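Local coordinates for protein inositol dehydrogenase (Lactobacillus casei, PDB 4MKX) that probably oxidises scyllo-inositol with NAD as cofactor, as a Gfo/Idh/MocA-family dehydrogenase built on a Rossmann fold, at residues 137-142 and 324-329. Sequence-based numbering, arbitrary orientation.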
ATOM      1  N   LEU A 137     -31.172  13.530  -9.806  1.00 10.72           N
ATOM      2  CA  LEU A 137     -30.618  13.962  -8.526  1.00 11.17           C
ATOM      3  C   LEU A 137     -29.105  13.796  -8.496  1.00 10.24           C
ATOM      4  O   LEU A 137     -28.589  12.822  -9.036  1.00 12.81           O
ATOM      5  CB  LEU A 137     -31.229  13.142  -7.392  1.00 12.88           C
ATOM      6  CG  LEU A 137     -32.623  13.622  -7.034  1.00 15.68           C
ATOM      7  CD1 LEU A 137     -33.361  12.541  -6.253  1.00 17.76           C
ATOM      8  CD2 LEU A 137     -32.501  14.895  -6.221  1.00 18.20           C
ATOM      9  N   GLY A 138     -28.411  14.732  -7.849  1.00 10.68           N
ATOM     10  CA  GLY A 138     -26.948  14.747  -7.862  1.00  9.30           C
ATOM     11  C   GLY A 138     -26.221  13.745  -6.971  1.00 11.72           C
ATOM     12  O   GLY A 138     -25.323  14.120  -6.215  1.00 11.63           O
ATOM     13  N   PHE A 139     -26.583  12.472  -7.060  1.00 10.67           N
ATOM     14  CA  PHE A 139     -25.823  11.436  -6.352  1.00 10.19           C
ATOM     15  C   PHE A 139     -24.577  11.076  -7.166  1.00  9.62           C
ATOM     16  O   PHE A 139     -24.551  10.073  -7.889  1.00 10.74           O
ATOM     17  CB  PHE A 139     -26.708  10.212  -6.095  1.00 12.77           C
ATOM     18  CG  PHE A 139     -27.777  10.449  -5.058  1.00 12.80           C
ATOM     19  CD1 PHE A 139     -27.444  10.971  -3.820  1.00 12.96           C
ATOM     20  CD2 PHE A 139     -29.114  10.186  -5.338  1.00 18.76           C
ATOM     21  CE1 PHE A 139     -28.420  11.206  -2.857  1.00 19.37           C
ATOM     22  CE2 PHE A 139     -30.097  10.418  -4.382  1.00 20.22           C
ATOM     23  CZ  PHE A 139     -29.746  10.930  -3.140  1.00 17.54           C
ATOM     24  N   MET A 140     -23.538  11.906  -7.056  1.00  8.39           N
ATOM     25  CA  MET A 140     -22.421  11.819  -7.987  1.00  9.23           C
ATOM     26  C   MET A 140     -21.555  10.576  -7.809  1.00  8.57           C
ATOM     27  O   MET A 140     -20.840  10.196  -8.733  1.00  9.22           O
ATOM     28  CB  MET A 140     -21.559  13.088  -7.953  1.00 10.49           C
ATOM     29  CG  MET A 140     -20.604  13.216  -6.771  1.00 12.60           C
ATOM     30  SD  MET A 140     -21.458  13.483  -5.207  1.00 15.10           S
ATOM     31  CE  MET A 140     -20.083  13.736  -4.102  1.00 17.78           C
ATOM     32  N   ARG A 141     -21.624   9.921  -6.657  1.00  8.89           N
ATOM     33  CA  ARG A 141     -20.793   8.733  -6.465  1.00  7.83           C
ATOM     34  C   ARG A 141     -21.174   7.631  -7.446  1.00  9.15           C
ATOM     35  O   ARG A 141     -20.343   6.815  -7.827  1.00  8.82           O
ATOM     36  CB  ARG A 141     -20.878   8.232  -5.029  1.00  8.19           C
ATOM     37  CG  ARG A 141     -20.340   9.236  -4.031  1.00  9.97           C
ATOM     38  CD  ARG A 141     -20.182   8.578  -2.689  1.00 11.66           C
ATOM     39  NE  ARG A 141     -19.981   9.571  -1.647  1.00  9.41           N
ATOM     40  CZ  ARG A 141     -19.942   9.278  -0.352  1.00 10.50           C
ATOM     41  NH1 ARG A 141     -20.076   8.021   0.042  1.00 11.88           N
ATOM     42  NH2 ARG A 141     -19.784  10.252   0.539  1.00 13.75           N
ATOM     43  N   ARG A 142     -22.418   7.645  -7.916  1.00 11.93           N
ATOM     44  CA  ARG A 142     -22.814   6.685  -8.935  1.00 12.75           C
ATOM     45  C   ARG A 142     -22.066   6.881 -10.247  1.00 12.12           C
ATOM     46  O   ARG A 142     -22.063   5.984 -11.090  1.00 15.58           O
ATOM     47  CB  ARG A 142     -24.319   6.753  -9.196  1.00 11.13           C
ATOM     48  CG  ARG A 142     -25.158   6.409  -7.978  1.00 12.86           C
ATOM     49  CD  ARG A 142     -26.561   6.130  -8.429  1.00 16.98           C
ATOM     50  NE  ARG A 142     -27.494   5.990  -7.324  1.00 15.18           N
ATOM     51  CZ  ARG A 142     -28.677   5.409  -7.454  1.00 19.77           C
ATOM     52  NH1 ARG A 142     -29.029   4.927  -8.636  1.00 21.54           N
ATOM     53  NH2 ARG A 142     -29.492   5.299  -6.413  1.00 19.82           N
ATOM     54  N   VAL A 324     -31.648   8.202 -16.879  1.00 34.14           N
ATOM     55  CA  VAL A 324     -30.379   7.915 -16.216  1.00 29.20           C
ATOM     56  C   VAL A 324     -30.561   6.914 -15.071  1.00 27.30           C
ATOM     57  O   VAL A 324     -29.647   6.154 -14.735  1.00 31.37           O
ATOM     58  CB  VAL A 324     -29.713   9.237 -15.746  1.00 27.73           C
ATOM     59  CG1 VAL A 324     -28.654   8.997 -14.691  1.00 23.46           C
ATOM     60  CG2 VAL A 324     -29.120   9.982 -16.944  1.00 24.80           C
ATOM     61  N   GLY A 325     -31.750   6.897 -14.482  1.00 26.12           N
ATOM     62  CA  GLY A 325     -32.069   5.879 -13.494  1.00 28.55           C
ATOM     63  C   GLY A 325     -31.923   6.311 -12.046  1.00 28.92           C
ATOM     64  O   GLY A 325     -31.932   5.477 -11.140  1.00 29.76           O
ATOM     65  N   ILE A 326     -31.776   7.612 -11.827  1.00 25.44           N
ATOM     66  CA  ILE A 326     -31.773   8.160 -10.478  1.00 22.92           C
ATOM     67  C   ILE A 326     -33.077   8.924 -10.278  1.00 24.54           C
ATOM     68  O   ILE A 326     -33.290   9.983 -10.876  1.00 25.36           O
ATOM     69  CB  ILE A 326     -30.571   9.092 -10.249  1.00 21.80           C
ATOM     70  CG1 ILE A 326     -29.265   8.360 -10.561  1.00 22.49           C
ATOM     71  CG2 ILE A 326     -30.559   9.603  -8.817  1.00 23.61           C
ATOM     72  CD1 ILE A 326     -28.040   9.251 -10.536  1.00 21.77           C
ATOM     73  N   THR A 327     -33.953   8.385  -9.436  1.00 16.70           N
ATOM     74  CA  THR A 327     -35.329   8.879  -9.361  1.00 19.13           C
ATOM     75  C   THR A 327     -35.633   9.705  -8.128  1.00 21.99           C
ATOM     76  O   THR A 327     -34.827   9.791  -7.200  1.00 17.49           O
ATOM     77  CB  THR A 327     -36.327   7.713  -9.395  1.00 22.55           C
ATOM     78  OG1 THR A 327     -36.221   6.964  -8.178  1.00 25.55           O
ATOM     79  CG2 THR A 327     -36.020   6.809 -10.561  1.00 24.55           C
ATOM     80  N   ALA A 328     -36.819  10.300  -8.115  1.00 17.70           N
ATOM     81  CA  ALA A 328     -37.297  11.036  -6.962  1.00 16.76           C
ATOM     82  C   ALA A 328     -37.394  10.092  -5.774  1.00 16.17           C
ATOM     83  O   ALA A 328     -37.259  10.521  -4.634  1.00 17.19           O
ATOM     84  CB  ALA A 328     -38.648  11.648  -7.254  1.00 18.56           C
ATOM     85  N   GLU A 329     -37.631   8.815  -6.055  1.00 16.32           N
ATOM     86  CA  GLU A 329     -37.750   7.808  -5.003  1.00 19.37           C
ATOM     87  C   GLU A 329     -36.407   7.559  -4.332  1.00 16.11           C
ATOM     88  O   GLU A 329     -36.348   7.330  -3.128  1.00 18.00           O
ATOM     89  CB  GLU A 329     -38.289   6.489  -5.562  1.00 20.32           C
ATOM     90  CG  GLU A 329     -38.467   5.380  -4.506  1.00 22.19           C
ATOM     91  CD  GLU A 329     -39.622   5.645  -3.550  1.00 26.80           C
ATOM     92  OE1 GLU A 329     -40.495   6.471  -3.882  1.00 27.44           O
ATOM     93  OE2 GLU A 329     -39.661   5.028  -2.464  1.00 31.24           O
TER
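I326 meets L137, F139 and R142 together, an example of one branched residue serving several neighbours with separate branches. The apolar share falls mainly to I326 CG2, placed anti to the backbone N: this methyl lies 3.9 Å from L137 CB and 3.8 Å from F139 CD2, approaching the phenyl ring at its edge, near the ring plane. The other branch, CG1 and CD1, runs past the R142 side chain in the opposite direction, with I326 CD1 4.0 Å from R142 CD. An alanine at I326 would probably leave a gap beside the F139 edge and take away the apolar atoms packed against R142 CD. In fold terms, the contact joins the exit of strand 135-137, an outermost strand of the parallel Rossmann sheet within this chain, to the start of helix 328-347. T327 is the N-cap of that helix, its OG1 accepting a weak bond from E329 N, and T327 O sits 3.3 Å from L137 CD1. Among polar groups, R142 NH1 lies 3.9 Å from G325 O, too far for a hydrogen bond; the guanidinium is instead anchored through NH2 by a salt bridge to D201 on helix 197-207. Packing against 324-329 also buries L137 N, which has no hydrogen-bonding partner in the model.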